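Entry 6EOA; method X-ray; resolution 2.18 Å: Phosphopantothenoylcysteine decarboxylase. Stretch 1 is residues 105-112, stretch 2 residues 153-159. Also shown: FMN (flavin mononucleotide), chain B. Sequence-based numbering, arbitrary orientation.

Stretch 1 105-112: VWTDEDEW
Stretch 2, residues 153-159: DSLATSL

How do the two backbones run where they meet? Stretch 1 begins as a strand at Val105 and Trp106 (phi/psi -79/138 at Trp106), passes through an extended Thr107 (-124/173), then coils through Asp108 to Glu111 near -60/-35. This turn is held by Glu111 N to Asp108 O at 3.1 Å and, weakly, Asp110 N to Thr107 O at 3.2 Å. In stretch 2, extended Ser154 (-149/168) sits at the N-cap position, just before the helix that begins at Leu155, where Ser158 N bonds Ser154 O at 2.9 Å and Leu159 N bonds Leu155 O at 3.0 Å. The register is set by Asp108 CA and Leu155 CA, 5.0 Å apart.

What ties them together? Leu155 N donates to Asp108 OD1 at 2.6 Å, nearly straight at 170°. A first-turn amide has no acceptor from a preceding helical turn, so the carboxylate suits it. Asp108 (chi1 -66°, m; chi2 -28°) starts sideways from its CA, but its end comes nearer. Ser154, small enough to sit close to the carboxylate, has CB 3.4 Å from Asp108 OD1.

What is buried around this bond? Leu155 (t, p) is buried, points toward stretch 1 and gives up 107 Å² of the 280 Å² covered in total. Its branched apolar side chain suits the place: CD2 lies 3.7 Å from Trp106 CB and 3.6 Å from Thr107 O, while CD1 lies 3.7 Å from Glu111 CD. Trp106 (m, chi2 99°) offers its CB here, although the end of its side chain leads away. Extended Glu111 (t, t, chi3 15°) brings OE1 to 3.5 Å from Leu155 CA.

What holds the two partners of the contact in shape? Thr107 N donates to Asp110 OD2 at 2.9 Å, bracing the turn that presents Asp108. Ser154 (p) and Thr157 (p) share a hydrogen bond, OG to OG1, at 2.8 Å. Beside the contact, Glu111 CG lies 3.6 Å from FMN C8M, which sits over one face of the Trp112 ring.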

ATOM      1  N   VAL A 105      20.518  -3.543  11.621  1.00 69.81           N
ATOM      2  CA  VAL A 105      19.263  -2.918  11.251  1.00 63.69           C
ATOM      3  C   VAL A 105      18.721  -3.613  10.007  1.00 60.83           C
ATOM      4  O   VAL A 105      19.236  -3.411   8.909  1.00 58.92           O
ATOM      5  CB  VAL A 105      19.436  -1.408  10.978  1.00 63.81           C
ATOM      6  CG1 VAL A 105      18.154  -0.814  10.424  1.00 62.53           C
ATOM      7  CG2 VAL A 105      19.875  -0.680  12.249  1.00 64.92           C
ATOM      8  N   TRP A 106      17.702  -4.451  10.186  1.00 60.21           N
ATOM      9  CA  TRP A 106      17.109  -5.191   9.073  1.00 57.33           C
ATOM     10  C   TRP A 106      16.166  -4.310   8.254  1.00 53.46           C
ATOM     11  O   TRP A 106      15.383  -3.537   8.814  1.00 49.88           O
ATOM     12  CB  TRP A 106      16.343  -6.420   9.579  1.00 58.74           C
ATOM     13  CG  TRP A 106      17.162  -7.412  10.363  1.00 64.35           C
ATOM     14  CD1 TRP A 106      17.229  -7.526  11.725  1.00 64.98           C
ATOM     15  CD2 TRP A 106      18.009  -8.442   9.835  1.00 63.81           C
ATOM     16  NE1 TRP A 106      18.069  -8.554  12.076  1.00 66.55           N
ATOM     17  CE2 TRP A 106      18.561  -9.132  10.936  1.00 65.89           C
ATOM     18  CE3 TRP A 106      18.357  -8.845   8.541  1.00 61.45           C
ATOM     19  CZ2 TRP A 106      19.442 -10.203  10.779  1.00 65.49           C
ATOM     20  CZ3 TRP A 106      19.231  -9.907   8.387  1.00 63.91           C
ATOM     21  CH2 TRP A 106      19.765 -10.573   9.500  1.00 65.43           C
ATOM     22  N   THR A 107      16.237  -4.445   6.931  1.00 51.24           N
ATOM     23  CA  THR A 107      15.342  -3.737   6.020  1.00 51.94           C
ATOM     24  C   THR A 107      14.607  -4.724   5.104  1.00 55.30           C
ATOM     25  O   THR A 107      14.905  -5.922   5.114  1.00 54.20           O
ATOM     26  CB  THR A 107      16.108  -2.717   5.154  1.00 55.58           C
ATOM     27  OG1 THR A 107      17.046  -3.406   4.320  1.00 56.91           O
ATOM     28  CG2 THR A 107      16.862  -1.719   6.036  1.00 59.30           C
ATOM     29  N   ASP A 108      13.651  -4.220   4.321  1.00 55.39           N
ATOM     30  CA  ASP A 108      12.885  -5.054   3.389  1.00 56.85           C
ATOM     31  C   ASP A 108      13.800  -5.798   2.416  1.00 57.98           C
ATOM     32  O   ASP A 108      13.552  -6.955   2.082  1.00 58.92           O
ATOM     33  CB  ASP A 108      11.878  -4.209   2.595  1.00 55.99           C
ATOM     34  CG  ASP A 108      10.788  -3.624   3.468  1.00 56.30           C
ATOM     35  OD1 ASP A 108      10.460  -4.229   4.508  1.00 56.72           O
ATOM     36  OD2 ASP A 108      10.250  -2.556   3.111  1.00 58.94           O
ATOM     37  N   GLU A 109      14.857  -5.118   1.976  1.00 57.40           N
ATOM     38  CA  GLU A 109      15.812  -5.673   1.018  1.00 62.82           C
ATOM     39  C   GLU A 109      16.419  -6.993   1.497  1.00 61.30           C
ATOM     40  O   GLU A 109      16.589  -7.926   0.708  1.00 59.87           O
ATOM     41  CB  GLU A 109      16.933  -4.664   0.736  1.00 69.51           C
ATOM     42  CG  GLU A 109      16.560  -3.529  -0.223  1.00 76.58           C
ATOM     43  CD  GLU A 109      15.476  -2.616   0.326  1.00 83.19           C
ATOM     44  OE1 GLU A 109      14.437  -2.455  -0.352  1.00 86.79           O
ATOM     45  OE2 GLU A 109      15.657  -2.065   1.434  1.00 83.31           O
ATOM     46  N   ASP A 110      16.745  -7.068   2.786  1.00 58.42           N
ATOM     47  CA  ASP A 110      17.384  -8.259   3.347  1.00 60.12           C
ATOM     48  C   ASP A 110      16.509  -9.498   3.215  1.00 62.26           C
ATOM     49  O   ASP A 110      17.011 -10.615   3.093  1.00 62.55           O
ATOM     50  CB  ASP A 110      17.729  -8.045   4.825  1.00 60.10           C
ATOM     51  CG  ASP A 110      18.666  -6.877   5.043  1.00 57.54           C
ATOM     52  OD1 ASP A 110      19.660  -6.760   4.298  1.00 58.36           O
ATOM     53  OD2 ASP A 110      18.397  -6.069   5.953  1.00 61.21           O
ATOM     54  N   GLU A 111      15.197  -9.297   3.240  1.00 60.82           N
ATOM     55  CA  GLU A 111      14.266 -10.414   3.248  1.00 66.69           C
ATOM     56  C   GLU A 111      14.220 -11.131   1.905  1.00 70.05           C
ATOM     57  O   GLU A 111      13.924 -12.322   1.839  1.00 71.63           O
ATOM     58  CB  GLU A 111      12.870  -9.935   3.634  1.00 72.80           C
ATOM     59  CG  GLU A 111      11.989 -11.031   4.198  1.00 80.82           C
ATOM     60  CD  GLU A 111      10.646 -10.515   4.662  1.00 83.71           C
ATOM     61  OE1 GLU A 111      10.285  -9.376   4.296  1.00 85.53           O
ATOM     62  OE2 GLU A 111       9.953 -11.249   5.393  1.00 84.76           O
ATOM     63  N   TRP A 112      14.523 -10.405   0.833  1.00 71.49           N
ATOM     64  CA  TRP A 112      14.452 -10.976  -0.508  1.00 73.62           C
ATOM     65  C   TRP A 112      15.835 -11.315  -1.062  1.00 81.74           C
ATOM     66  O   TRP A 112      16.036 -11.353  -2.275  1.00 83.84           O
ATOM     67  CB  TRP A 112      13.715 -10.019  -1.444  1.00 68.89           C
ATOM     68  CG  TRP A 112      12.305  -9.780  -1.003  1.00 68.36           C
ATOM     69  CD1 TRP A 112      11.809  -8.662  -0.391  1.00 66.56           C
ATOM     70  CD2 TRP A 112      11.211 -10.694  -1.112  1.00 69.41           C
ATOM     71  NE1 TRP A 112      10.473  -8.821  -0.124  1.00 65.51           N
ATOM     72  CE2 TRP A 112      10.079 -10.063  -0.558  1.00 68.75           C
ATOM     73  CE3 TRP A 112      11.072 -11.985  -1.633  1.00 71.06           C
ATOM     74  CZ2 TRP A 112       8.829 -10.674  -0.508  1.00 72.96           C
ATOM     75  CZ3 TRP A 112       9.834 -12.593  -1.584  1.00 75.48           C
ATOM     76  CH2 TRP A 112       8.725 -11.938  -1.027  1.00 76.84           C
ATOM     77  N   ASP A 153       3.043  -5.891   3.217  1.00 60.28           N
ATOM     78  CA  ASP A 153       3.961  -5.908   2.079  1.00 59.32           C
ATOM     79  C   ASP A 153       5.332  -5.326   2.423  1.00 56.05           C
ATOM     80  O   ASP A 153       5.998  -4.731   1.577  1.00 58.08           O
ATOM     81  CB  ASP A 153       3.356  -5.161   0.878  1.00 61.01           C
ATOM     82  CG  ASP A 153       2.889  -3.752   1.226  1.00 61.86           C
ATOM     83  OD1 ASP A 153       3.191  -3.265   2.336  1.00 57.03           O
ATOM     84  OD2 ASP A 153       2.221  -3.127   0.372  1.00 68.42           O
ATOM     85  N   SER A 154       5.752  -5.507   3.669  1.00 56.29           N
ATOM     86  CA  SER A 154       7.093  -5.113   4.088  1.00 54.31           C
ATOM     87  C   SER A 154       7.570  -6.056   5.182  1.00 51.40           C
ATOM     88  O   SER A 154       6.781  -6.833   5.715  1.00 49.87           O
ATOM     89  CB  SER A 154       7.107  -3.664   4.582  1.00 52.14           C
ATOM     90  OG  SER A 154       6.358  -3.535   5.778  1.00 52.38           O
ATOM     91  N   LEU A 155       8.857  -5.994   5.512  1.00 53.60           N
ATOM     92  CA  LEU A 155       9.403  -6.841   6.566  1.00 53.31           C
ATOM     93  C   LEU A 155       8.686  -6.595   7.887  1.00 52.89           C
ATOM     94  O   LEU A 155       8.288  -7.537   8.577  1.00 52.03           O
ATOM     95  CB  LEU A 155      10.905  -6.597   6.731  1.00 53.19           C
ATOM     96  CG  LEU A 155      11.555  -7.293   7.930  1.00 52.63           C
ATOM     97  CD1 LEU A 155      11.363  -8.805   7.851  1.00 50.77           C
ATOM     98  CD2 LEU A 155      13.033  -6.938   8.019  1.00 51.70           C
ATOM     99  N   ALA A 156       8.507  -5.322   8.220  1.00 51.25           N
ATOM    100  CA  ALA A 156       7.910  -4.930   9.493  1.00 51.20           C
ATOM    101  C   ALA A 156       6.494  -5.474   9.659  1.00 55.16           C
ATOM    102  O   ALA A 156       6.137  -6.000  10.714  1.00 59.32           O
ATOM    103  CB  ALA A 156       7.907  -3.416   9.620  1.00 48.85           C
ATOM    104  N   THR A 157       5.688  -5.349   8.612  1.00 53.78           N
ATOM    105  CA  THR A 157       4.284  -5.731   8.694  1.00 54.24           C
ATOM    106  C   THR A 157       4.086  -7.235   8.513  1.00 58.47           C
ATOM    107  O   THR A 157       3.130  -7.805   9.040  1.00 59.79           O
ATOM    108  CB  THR A 157       3.451  -4.979   7.654  1.00 55.14           C
ATOM    109  OG1 THR A 157       4.071  -5.111   6.373  1.00 52.25           O
ATOM    110  CG2 THR A 157       3.368  -3.496   8.009  1.00 56.27           C
ATOM    111  N   SER A 158       4.982  -7.876   7.765  1.00 57.78           N
ATOM    112  CA  SER A 158       4.965  -9.331   7.661  1.00 61.10           C
ATOM    113  C   SER A 158       5.295  -9.958   9.013  1.00 62.32           C
ATOM    114  O   SER A 158       4.698 -10.963   9.406  1.00 63.64           O
ATOM    115  CB  SER A 158       5.950  -9.820   6.594  1.00 62.08           C
ATOM    116  OG  SER A 158       5.418  -9.644   5.294  1.00 66.21           O
ATOM    117  N   LEU A 159       6.244  -9.354   9.722  1.00 60.73           N
ATOM    118  CA  LEU A 159       6.623  -9.822  11.052  1.00 60.02           C
ATOM    119  C   LEU A 159       5.451  -9.736  12.027  1.00 61.14           C
ATOM    120  O   LEU A 159       5.139 -10.705  12.720  1.00 62.39           O
ATOM    121  CB  LEU A 159       7.809  -9.017  11.589  1.00 59.63           C
ATOM    122  CG  LEU A 159       8.139  -9.217  13.071  1.00 62.26           C
ATOM    123  CD1 LEU A 159       8.381 -10.690  13.385  1.00 60.86           C
ATOM    124  CD2 LEU A 159       9.339  -8.375  13.480  1.00 63.54           C
TER
HETATM  125  N1  FMN B 801       3.061 -14.332   2.629  1.00 68.11           N
HETATM  126  C2  FMN B 801       1.970 -15.180   2.629  1.00 67.99           C
HETATM  127  O2  FMN B 801       0.844 -14.725   2.836  1.00 64.63           O
HETATM  128  N3  FMN B 801       2.149 -16.535   2.408  1.00 69.20           N
HETATM  129  C4  FMN B 801       3.413 -17.048   2.182  1.00 73.02           C
HETATM  130  O4  FMN B 801       3.559 -18.253   1.983  1.00 74.67           O
HETATM  131  C4A FMN B 801       4.515 -16.193   2.179  1.00 71.19           C
HETATM  132  N5  FMN B 801       5.786 -16.688   1.954  1.00 68.94           N
HETATM  133  C5A FMN B 801       6.872 -15.832   1.948  1.00 68.34           C
HETATM  134  C6  FMN B 801       8.154 -16.326   1.717  1.00 65.10           C
HETATM  135  C7  FMN B 801       9.247 -15.465   1.710  1.00 64.71           C
HETATM  136  C7M FMN B 801      10.629 -16.003   1.464  1.00 62.85           C
HETATM  137  C8  FMN B 801       9.055 -14.105   1.933  1.00 68.13           C
HETATM  138  C8M FMN B 801      10.219 -13.156   1.934  1.00 70.53           C
HETATM  139  C9  FMN B 801       7.777 -13.611   2.163  1.00 67.45           C
HETATM  140  C9A FMN B 801       6.685 -14.471   2.172  1.00 68.37           C
HETATM  141  N10 FMN B 801       5.412 -13.976   2.396  1.00 68.15           N
HETATM  142  C10 FMN B 801       4.329 -14.831   2.403  1.00 68.69           C
HETATM  143  C1' FMN B 801       5.205 -12.510   2.639  1.00 62.60           C
HETATM  144  C2' FMN B 801       4.810 -11.817   1.339  1.00 60.70           C
HETATM  145  O2' FMN B 801       5.631 -12.244   0.270  1.00 60.87           O
HETATM  146  C3' FMN B 801       4.913 -10.307   1.496  1.00 60.81           C
HETATM  147  O3' FMN B 801       3.910  -9.895   2.398  1.00 59.81           O
HETATM  148  C4' FMN B 801       4.729  -9.614   0.150  1.00 64.10           C
HETATM  149  O4' FMN B 801       5.121  -8.261   0.238  1.00 67.66           O
HETATM  150  C5' FMN B 801       3.274  -9.704  -0.289  1.00 62.75           C
HETATM  151  O5' FMN B 801       3.161  -9.279  -1.628  1.00 63.46           O
HETATM  152  P   FMN B 801       1.878  -9.717  -2.507  1.00 56.32           P
HETATM  153  O1P FMN B 801       0.686  -8.901  -2.062  1.00 53.37           O
HETATM  154  O2P FMN B 801       1.561 -11.187  -2.342  1.00 56.82           O
HETATM  155  O3P FMN B 801       2.190  -9.437  -3.953  1.00 57.17           O